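Local coordinates for probable tRNA pseudouridine synthase D (PDB 1Z2Z), which probably isomerises uridine 13 of transfer RNAs to pseudouridine, at residues Asp99-Glu104 against Leu118-Lys123; Gly272-Ile277 against Lys382-Glu387; Tyr278-Cys283 against Leu361-Val366. One frame throughout, in Å; residues are numbered along the deposited sequence.

Interaction 1 (Asp99-Glu104 against Leu118-Lys123)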
loop_
_atom_site.group_PDB
_atom_site.type_symbol
_atom_site.label_atom_id
_atom_site.label_comp_id
_atom_site.label_asym_id
_atom_site.label_seq_id
_atom_site.Cartn_x
_atom_site.Cartn_y
_atom_site.Cartn_z
ATOM N N ASP A 99 -7.357 4.886 31.393
ATOM C CA ASP A 99 -7.205 5.047 32.824
ATOM C C ASP A 99 -5.782 5.350 33.278
ATOM O O ASP A 99 -5.185 4.609 34.068
ATOM C CB ASP A 99 -7.716 3.775 33.493
ATOM C CG ASP A 99 -7.697 3.864 34.993
ATOM O OD1 ASP A 99 -7.575 5.002 35.505
ATOM O OD2 ASP A 99 -7.814 2.788 35.639
ATOM N N THR A 100 -5.235 6.441 32.769
ATOM C CA THR A 100 -3.896 6.848 33.145
ATOM C C THR A 100 -3.892 8.353 33.268
ATOM O O THR A 100 -4.480 9.057 32.439
ATOM C CB THR A 100 -2.848 6.444 32.100
ATOM O OG1 THR A 100 -2.845 5.019 31.944
ATOM C CG2 THR A 100 -1.457 6.911 32.543
ATOM N N ASP A 101 -3.233 8.844 34.315
ATOM C CA ASP A 101 -3.149 10.284 34.546
ATOM C C ASP A 101 -1.910 10.866 33.897
ATOM O O ASP A 101 -0.961 10.148 33.618
ATOM C CB ASP A 101 -3.130 10.603 36.042
ATOM C CG ASP A 101 -4.417 10.248 36.716
ATOM O OD1 ASP A 101 -5.490 10.566 36.147
ATOM O OD2 ASP A 101 -4.369 9.651 37.820
ATOM N N ALA A 102 -1.942 12.172 33.671
ATOM C CA ALA A 102 -0.851 12.907 33.049
ATOM C C ALA A 102 0.477 12.744 33.788
ATOM O O ALA A 102 1.521 12.479 33.181
ATOM C CB ALA A 102 -1.220 14.379 32.966
ATOM N N SER A 103 0.422 12.898 35.107
ATOM C CA SER A 103 1.601 12.801 35.970
ATOM C C SER A 103 2.354 11.468 35.890
ATOM O O SER A 103 3.579 11.421 36.076
ATOM C CB SER A 103 1.188 13.074 37.417
ATOM O OG SER A 103 0.024 12.335 37.759
ATOM N N GLU A 104 1.625 10.393 35.604
ATOM C CA GLU A 104 2.231 9.073 35.498
ATOM C C GLU A 104 3.134 8.950 34.298
ATOM O O GLU A 104 4.146 8.244 34.337
ATOM C CB GLU A 104 1.185 7.987 35.330
ATOM C CG GLU A 104 0.163 7.811 36.404
ATOM C CD GLU A 104 -0.559 6.510 36.193
ATOM O OE1 GLU A 104 0.114 5.462 36.128
ATOM O OE2 GLU A 104 -1.789 6.529 36.068
ATOM N N LEU A 118 -1.589 15.342 25.537
ATOM C CA LEU A 118 -2.330 16.223 24.652
ATOM C C LEU A 118 -3.633 16.549 25.394
ATOM O O LEU A 118 -4.120 17.670 25.330
ATOM C CB LEU A 118 -2.589 15.560 23.282
ATOM C CG LEU A 118 -1.345 15.314 22.399
ATOM C CD1 LEU A 118 -1.715 14.478 21.195
ATOM C CD2 LEU A 118 -0.716 16.622 21.968
ATOM N N GLY A 119 -4.177 15.587 26.134
ATOM C CA GLY A 119 -5.398 15.872 26.864
ATOM C C GLY A 119 -6.134 14.607 27.213
ATOM O O GLY A 119 -5.514 13.556 27.358
ATOM N N ARG A 120 -7.454 14.688 27.351
ATOM C CA ARG A 120 -8.229 13.489 27.673
ATOM C C ARG A 120 -9.472 13.402 26.792
ATOM O O ARG A 120 -9.829 14.354 26.107
ATOM C CB ARG A 120 -8.625 13.482 29.164
ATOM C CG ARG A 120 -7.433 13.503 30.156
ATOM C CD ARG A 120 -7.875 13.311 31.620
ATOM N NE ARG A 120 -8.417 11.982 31.842
ATOM C CZ ARG A 120 -7.682 10.893 32.032
ATOM N NH1 ARG A 120 -8.268 9.713 32.205
ATOM N NH2 ARG A 120 -6.361 10.979 32.071
ATOM N N SER A 121 -10.117 12.248 26.799
ATOM C CA SER A 121 -11.317 12.041 26.001
ATOM C C SER A 121 -12.055 10.778 26.423
ATOM O O SER A 121 -11.451 9.802 26.879
ATOM C CB SER A 121 -10.979 11.939 24.512
ATOM O OG SER A 121 -12.045 11.303 23.826
ATOM N N ARG A 122 -13.370 10.798 26.261
ATOM C CA ARG A 122 -14.192 9.656 26.621
ATOM C C ARG A 122 -14.013 8.597 25.547
ATOM O O ARG A 122 -14.420 7.451 25.723
ATOM C CB ARG A 122 -15.668 10.071 26.701
ATOM C CG ARG A 122 -15.920 11.334 27.524
ATOM C CD ARG A 122 -17.385 11.734 27.520
ATOM N NE ARG A 122 -17.603 13.090 28.024
ATOM C CZ ARG A 122 -17.303 13.504 29.255
ATOM N NH1 ARG A 122 -16.766 12.665 30.136
ATOM N NH2 ARG A 122 -17.534 14.768 29.602
ATOM N N LYS A 123 -13.398 8.987 24.432
ATOM C CA LYS A 123 -13.186 8.062 23.322
ATOM C C LYS A 123 -11.726 7.708 23.104
ATOM O O LYS A 123 -10.836 8.557 23.171
ATOM C CB LYS A 123 -13.786 8.644 22.025
ATOM C CG LYS A 123 -13.095 9.907 21.498
ATOM C CD LYS A 123 -14.057 10.845 20.746
ATOM C CE LYS A 123 -14.515 10.307 19.385
ATOM N NZ LYS A 123 -13.441 10.292 18.332
#

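Interaction 2 (Gly272-Ile277 against Lys382-Glu387)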
loop_
_atom_site.group_PDB
_atom_site.type_symbol
_atom_site.label_atom_id
_atom_site.label_comp_id
_atom_site.label_asym_id
_atom_site.label_seq_id
_atom_site.Cartn_x
_atom_site.Cartn_y
_atom_site.Cartn_z
ATOM N N GLY A 272 -6.217 -8.906 -5.037
ATOM C CA GLY A 272 -4.859 -8.720 -5.503
ATOM C C GLY A 272 -4.889 -8.741 -7.019
ATOM O O GLY A 272 -4.566 -7.736 -7.657
ATOM N N TYR A 273 -5.302 -9.878 -7.591
ATOM C CA TYR A 273 -5.381 -10.056 -9.044
ATOM C C TYR A 273 -6.055 -8.881 -9.704
ATOM O O TYR A 273 -5.805 -8.588 -10.872
ATOM C CB TYR A 273 -6.150 -11.326 -9.398
ATOM C CG TYR A 273 -6.182 -11.616 -10.885
ATOM C CD1 TYR A 273 -5.002 -11.673 -11.630
ATOM C CD2 TYR A 273 -7.387 -11.874 -11.542
ATOM C CE1 TYR A 273 -5.019 -11.983 -12.989
ATOM C CE2 TYR A 273 -7.415 -12.185 -12.902
ATOM C CZ TYR A 273 -6.229 -12.240 -13.619
ATOM O OH TYR A 273 -6.256 -12.551 -14.965
ATOM N N GLN A 274 -6.929 -8.223 -8.953
ATOM C CA GLN A 274 -7.635 -7.054 -9.450
ATOM C C GLN A 274 -6.692 -5.877 -9.450
ATOM O O GLN A 274 -6.632 -5.100 -10.409
ATOM C CB GLN A 274 -8.832 -6.731 -8.567
ATOM C CG GLN A 274 -10.043 -7.554 -8.900
ATOM C CD GLN A 274 -11.231 -7.196 -8.054
ATOM O OE1 GLN A 274 -12.325 -7.699 -8.282
ATOM N NE2 GLN A 274 -11.026 -6.329 -7.066
ATOM N N SER A 275 -5.959 -5.739 -8.353
ATOM C CA SER A 275 -5.003 -4.654 -8.236
ATOM C C SER A 275 -3.972 -4.827 -9.348
ATOM O O SER A 275 -3.499 -3.854 -9.926
ATOM C CB SER A 275 -4.362 -4.695 -6.850
ATOM O OG SER A 275 -5.363 -4.503 -5.866
ATOM N N TYR A 276 -3.650 -6.076 -9.659
ATOM C CA TYR A 276 -2.699 -6.371 -10.711
ATOM C C TYR A 276 -3.187 -5.776 -12.028
ATOM O O TYR A 276 -2.515 -4.945 -12.653
ATOM C CB TYR A 276 -2.565 -7.874 -10.855
ATOM C CG TYR A 276 -1.789 -8.307 -12.062
ATOM C CD1 TYR A 276 -0.414 -8.095 -12.148
ATOM C CD2 TYR A 276 -2.422 -8.964 -13.114
ATOM C CE1 TYR A 276 0.305 -8.540 -13.255
ATOM C CE2 TYR A 276 -1.711 -9.408 -14.220
ATOM C CZ TYR A 276 -0.354 -9.196 -14.284
ATOM O OH TYR A 276 0.335 -9.651 -15.384
ATOM N N ILE A 277 -4.375 -6.214 -12.441
ATOM C CA ILE A 277 -4.978 -5.750 -13.680
ATOM C C ILE A 277 -5.086 -4.231 -13.670
ATOM O O ILE A 277 -4.821 -3.559 -14.675
ATOM C CB ILE A 277 -6.362 -6.391 -13.867
ATOM C CG1 ILE A 277 -6.181 -7.906 -14.064
ATOM C CG2 ILE A 277 -7.085 -5.732 -15.036
ATOM C CD1 ILE A 277 -7.437 -8.767 -13.885
ATOM N N LYS A 382 -17.468 -8.435 -7.494
ATOM C CA LYS A 382 -18.115 -7.874 -8.662
ATOM C C LYS A 382 -17.290 -6.754 -9.276
ATOM O O LYS A 382 -17.587 -6.299 -10.377
ATOM C CB LYS A 382 -19.520 -7.370 -8.301
ATOM C CG LYS A 382 -19.665 -6.680 -6.928
ATOM C CD LYS A 382 -19.167 -5.233 -6.900
ATOM C CE LYS A 382 -19.486 -4.577 -5.557
ATOM N NZ LYS A 382 -18.937 -3.192 -5.416
ATOM N N GLY A 383 -16.256 -6.310 -8.567
ATOM C CA GLY A 383 -15.403 -5.252 -9.086
ATOM C C GLY A 383 -15.653 -3.893 -8.468
ATOM O O GLY A 383 -16.674 -3.682 -7.825
ATOM N N THR A 384 -14.713 -2.976 -8.661
ATOM C CA THR A 384 -14.819 -1.620 -8.133
ATOM C C THR A 384 -14.125 -0.674 -9.101
ATOM O O THR A 384 -13.676 -1.105 -10.162
ATOM C CB THR A 384 -14.172 -1.519 -6.731
ATOM O OG1 THR A 384 -13.577 -0.224 -6.556
ATOM C CG2 THR A 384 -13.125 -2.606 -6.548
ATOM N N ARG A 385 -14.046 0.608 -8.758
ATOM C CA ARG A 385 -13.395 1.571 -9.640
ATOM C C ARG A 385 -12.559 2.584 -8.852
ATOM O O ARG A 385 -13.038 3.659 -8.498
ATOM C CB ARG A 385 -14.456 2.279 -10.498
ATOM C CG ARG A 385 -13.949 2.793 -11.844
ATOM C CD ARG A 385 -15.079 2.943 -12.870
ATOM N NE ARG A 385 -14.794 2.201 -14.098
ATOM C CZ ARG A 385 -13.980 2.620 -15.062
ATOM N NH1 ARG A 385 -13.773 1.860 -16.129
ATOM N NH2 ARG A 385 -13.389 3.804 -14.973
ATOM N N ARG A 386 -11.303 2.225 -8.589
ATOM C CA ARG A 386 -10.369 3.069 -7.842
ATOM C C ARG A 386 -9.867 4.233 -8.668
ATOM O O ARG A 386 -9.748 4.130 -9.885
ATOM C CB ARG A 386 -9.156 2.254 -7.373
ATOM C CG ARG A 386 -9.272 1.621 -5.982
ATOM C CD ARG A 386 -9.100 2.641 -4.833
ATOM N NE ARG A 386 -8.552 2.015 -3.624
ATOM C CZ ARG A 386 -8.238 2.658 -2.498
ATOM N NH1 ARG A 386 -8.417 3.972 -2.401
ATOM N NH2 ARG A 386 -7.729 1.985 -1.464
ATOM N N GLU A 387 -9.553 5.338 -7.999
ATOM C CA GLU A 387 -9.038 6.511 -8.681
ATOM C C GLU A 387 -7.730 6.148 -9.375
ATOM O O GLU A 387 -7.212 5.040 -9.211
ATOM C CB GLU A 387 -8.794 7.649 -7.694
ATOM C CG GLU A 387 -7.817 7.316 -6.573
ATOM C CD GLU A 387 -8.463 6.529 -5.443
ATOM O OE1 GLU A 387 -9.412 7.053 -4.817
ATOM O OE2 GLU A 387 -8.021 5.390 -5.177
#

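Interaction 3 (Tyr278-Cys283 against Leu361-Val366)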
loop_
_atom_site.group_PDB
_atom_site.type_symbol
_atom_site.label_atom_id
_atom_site.label_comp_id
_atom_site.label_asym_id
_atom_site.label_seq_id
_atom_site.Cartn_x
_atom_site.Cartn_y
_atom_site.Cartn_z
ATOM N N TYR A 278 -5.442 -3.689 -12.517
ATOM C CA TYR A 278 -5.562 -2.257 -12.399
ATOM C C TYR A 278 -4.229 -1.541 -12.711
ATOM O O TYR A 278 -4.215 -0.489 -13.354
ATOM C CB TYR A 278 -6.082 -1.908 -11.004
ATOM C CG TYR A 278 -5.882 -0.474 -10.643
ATOM C CD1 TYR A 278 -4.654 -0.018 -10.202
ATOM C CD2 TYR A 278 -6.918 0.434 -10.745
ATOM C CE1 TYR A 278 -4.460 1.308 -9.867
ATOM C CE2 TYR A 278 -6.739 1.763 -10.410
ATOM C CZ TYR A 278 -5.506 2.191 -9.968
ATOM O OH TYR A 278 -5.335 3.508 -9.602
ATOM N N ASN A 279 -3.111 -2.110 -12.268
ATOM C CA ASN A 279 -1.798 -1.510 -12.525
ATOM C C ASN A 279 -1.522 -1.463 -14.013
ATOM O O ASN A 279 -1.192 -0.418 -14.566
ATOM C CB ASN A 279 -0.692 -2.325 -11.845
ATOM C CG ASN A 279 -0.557 -2.011 -10.374
ATOM O OD1 ASN A 279 -0.297 -2.901 -9.564
ATOM N ND2 ASN A 279 -0.716 -0.743 -10.020
ATOM N N ILE A 280 -1.636 -2.615 -14.654
ATOM C CA ILE A 280 -1.406 -2.704 -16.087
ATOM C C ILE A 280 -2.182 -1.590 -16.771
ATOM O O ILE A 280 -1.601 -0.762 -17.477
ATOM C CB ILE A 280 -1.893 -4.048 -16.617
ATOM C CG1 ILE A 280 -1.274 -5.166 -15.776
ATOM C CG2 ILE A 280 -1.507 -4.207 -18.057
ATOM C CD1 ILE A 280 -1.686 -6.529 -16.203
ATOM N N ILE A 281 -3.497 -1.570 -16.536
ATOM C CA ILE A 281 -4.385 -0.573 -17.125
ATOM C C ILE A 281 -3.888 0.853 -16.946
ATOM O O ILE A 281 -3.861 1.633 -17.899
ATOM C CB ILE A 281 -5.804 -0.673 -16.534
ATOM C CG1 ILE A 281 -6.487 -1.947 -17.045
ATOM C CG2 ILE A 281 -6.621 0.575 -16.894
ATOM C CD1 ILE A 281 -7.775 -2.297 -16.332
ATOM N N LEU A 282 -3.498 1.191 -15.726
ATOM C CA LEU A 282 -3.014 2.528 -15.426
ATOM C C LEU A 282 -1.796 2.899 -16.267
ATOM O O LEU A 282 -1.589 4.072 -16.600
ATOM C CB LEU A 282 -2.656 2.628 -13.951
ATOM C CG LEU A 282 -2.987 3.986 -13.338
ATOM C CD1 LEU A 282 -2.641 3.944 -11.856
ATOM C CD2 LEU A 282 -2.230 5.107 -14.048
ATOM N N CYS A 283 -0.996 1.888 -16.604
ATOM C CA CYS A 283 0.218 2.054 -17.402
ATOM C C CYS A 283 -0.132 2.269 -18.856
ATOM O O CYS A 283 0.254 3.267 -19.469
ATOM C CB CYS A 283 1.091 0.801 -17.295
ATOM S SG CYS A 283 1.854 0.521 -15.690
ATOM N N LEU A 361 -7.844 -6.379 -20.651
ATOM C CA LEU A 361 -8.596 -7.578 -20.324
ATOM C C LEU A 361 -8.456 -8.566 -21.465
ATOM O O LEU A 361 -8.533 -9.773 -21.256
ATOM C CB LEU A 361 -10.066 -7.233 -20.136
ATOM C CG LEU A 361 -10.292 -5.948 -19.338
ATOM C CD1 LEU A 361 -11.773 -5.590 -19.381
ATOM C CD2 LEU A 361 -9.801 -6.117 -17.909
ATOM N N LYS A 362 -8.240 -8.046 -22.670
ATOM C CA LYS A 362 -8.110 -8.883 -23.856
ATOM C C LYS A 362 -6.818 -9.697 -23.863
ATOM O O LYS A 362 -6.859 -10.930 -23.832
ATOM C CB LYS A 362 -8.187 -8.017 -25.118
ATOM C CG LYS A 362 -8.404 -8.802 -26.409
ATOM C CD LYS A 362 -8.509 -7.865 -27.599
ATOM C CE LYS A 362 -8.750 -8.619 -28.898
ATOM N NZ LYS A 362 -8.798 -7.673 -30.058
ATOM N N GLU A 363 -5.675 -9.015 -23.908
ATOM C CA GLU A 363 -4.385 -9.699 -23.925
ATOM C C GLU A 363 -4.218 -10.590 -22.700
ATOM O O GLU A 363 -3.597 -11.654 -22.765
ATOM C CB GLU A 363 -3.228 -8.693 -23.978
ATOM C CG GLU A 363 -3.060 -7.829 -22.735
ATOM C CD GLU A 363 -1.760 -7.022 -22.740
ATOM O OE1 GLU A 363 -1.579 -6.153 -21.854
ATOM O OE2 GLU A 363 -0.913 -7.260 -23.630
ATOM N N LEU A 364 -4.786 -10.157 -21.584
ATOM C CA LEU A 364 -4.682 -10.913 -20.350
ATOM C C LEU A 364 -5.643 -12.093 -20.340
ATOM O O LEU A 364 -5.606 -12.929 -19.434
ATOM C CB LEU A 364 -4.952 -9.991 -19.164
ATOM C CG LEU A 364 -3.839 -9.872 -18.118
ATOM C CD1 LEU A 364 -2.500 -9.558 -18.778
ATOM C CD2 LEU A 364 -4.222 -8.782 -17.131
ATOM N N GLY A 365 -6.494 -12.163 -21.359
ATOM C CA GLY A 365 -7.457 -13.248 -21.450
ATOM C C GLY A 365 -8.385 -13.283 -20.254
ATOM O O GLY A 365 -8.869 -14.344 -19.867
ATOM N N VAL A 366 -8.628 -12.113 -19.669
ATOM C CA VAL A 366 -9.504 -11.990 -18.510
ATOM C C VAL A 366 -10.959 -12.082 -18.932
ATOM O O VAL A 366 -11.328 -11.613 -20.010
ATOM C CB VAL A 366 -9.321 -10.640 -17.809
ATOM C CG1 VAL A 366 -10.156 -10.602 -16.535
ATOM C CG2 VAL A 366 -7.860 -10.412 -17.511
#

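Interaction 1 (Asp99-Glu104 against Leu118-Lys123)
Arg120 carries this contact, its guanidinium reaching over to the backbone of Thr100 and lying beside Asp101. The NH2 group of Arg120 gives a hydrogen bond of 2.7 Å to the carbonyl O of Thr100. The bond is nearly straight (N-H...O 163°), and the acceptor lies in the guanidinium plane, so the arginine meets the loop with its edge. On the acceptor's side, the donor stands 28° out of the carbonyl plane. A bend at chi3 (66°) in the Arg120 chain brings the guanidinium edge up to this carbonyl. Asp101 probably contributes through charge only: its OD1 is 4.2 Å from Arg120 NH2, off to one side of the guanidinium plane and not in line with an N-H, and the two planar groups are clearly inclined to each other. Asp101 is itself tied to the helix start that follows, its backbone N bonding Glu104 OE2 at 3.2 Å. The other side of the arginine is also held, NE giving a hydrogen bond to Gly47 O. A leucine in place of Arg120 would probably leave the carbonyls of Thr100 and Gly47 without these donors and Asp101 without this neighbouring positive charge. Arg120 sits near the end of strand 113-121, just past a classic beta bulge in which Leu118 and Gly119 face Ile51. Strand 49-57 runs between strands 113-121 and 90-98, and Arg120 packs on its Leu50 while reaching the turn that leaves strand 90-98; the Thr100 side chain rests on Leu72 of helix 61-72.

Interaction 2 (Gly272-Ile277 against Lys382-Glu387)
The long helix 263-287, in the TRUD region of the protein, meets the irregular loop leading to strand 389-391 where Gln274 faces Gly383 and Thr384. Gln274 points from the helix toward this loop and, extended beyond CG, brings its terminal amide up to the backbone of Gly383. The amide carbon CD of Gln274 is 4.7 Å from Gly383 CA, and the same group lies beside the methyl CG2 of Thr384, so this is van der Waals packing against a backbone and a methyl. Gly383 suits its place: with phi 103° and psi 164°, a side chain would be pushed against the carbonyl O of Lys382. The backbone of the loop is held from beyond the contact, Lys382, Thr384 and Arg386 bonding to Asn345, Leu341 and Ala339, while Arg385 makes a salt bridge to Glu357 of helix 352-363. Within the helix, the Tyr273 ring takes the CD1 methyl of Ile277 on one face, offset toward the rim. Farther along the loop, Arg386 NH1 meets Glu387 OE2 at 3.1 Å in a salt bridge, on the syn side of the carboxylate and 18° out of its plane.

Interaction 3 (Tyr278-Cys283 against Leu361-Val366)
Ile280 is the first residue of helix segment 278-283 to touch the end of helix 352-363, and it meets Leu364 tip to tip. Its CD1 lies 3.5 Å from Leu364 CD2 and 4.1 Å from Leu364 CD1, both methyls of the leucine thus turned to the one isoleucine end. The Ile280 chain runs out straight past CG1 (chi2 180°), which carries CD1 out to the leucine. The other branch, CG2 of Ile280, passes 4.3 Å from Glu363 OE1; that carboxylate has its charge partner in Arg284, one turn on in helix 263-287. Next in sequence, Ile281 brings its CD1 near Leu361 CD2, a looser approach of 4.6 Å, and both Ile280 and Ile281 also pack on Val360. Leu364 is followed by Gly365, which has positive phi and begins the exit from the helix; bonds from Gly365 N to Lys362 O and from Val366 N to Leu361 O, each 2.8 Å, close a Schellman motif. Leu364 further touches Tyr276 and Ile277. The contact across the two segments is mainly apolar, consistent with side-chain packing rather than directed bonds, while the charge of Glu363 is met by Arg284 of helix 263-287.

In the fold
Interactions 2 and 3 are neighbours, their centres about 10 Å apart, and both draw on helix 263-287; along the chain, interaction 3 is nested inside the loop that interaction 2 closes. They also touch: Tyr278 OH lies 2.5 Å from Glu387 O, a probable hydrogen bond, and Ile277 CG1 is 3.7 Å from Leu364 CD2. One helix thus packs against the 382-387 loop and the end of helix 352-363. Interaction 1 belongs to the other side of the molecule, with its centre about 42 Å from that of interaction 2 and 51 Å from that of interaction 3. All three lie away from Asp86, the predicted nucleophile.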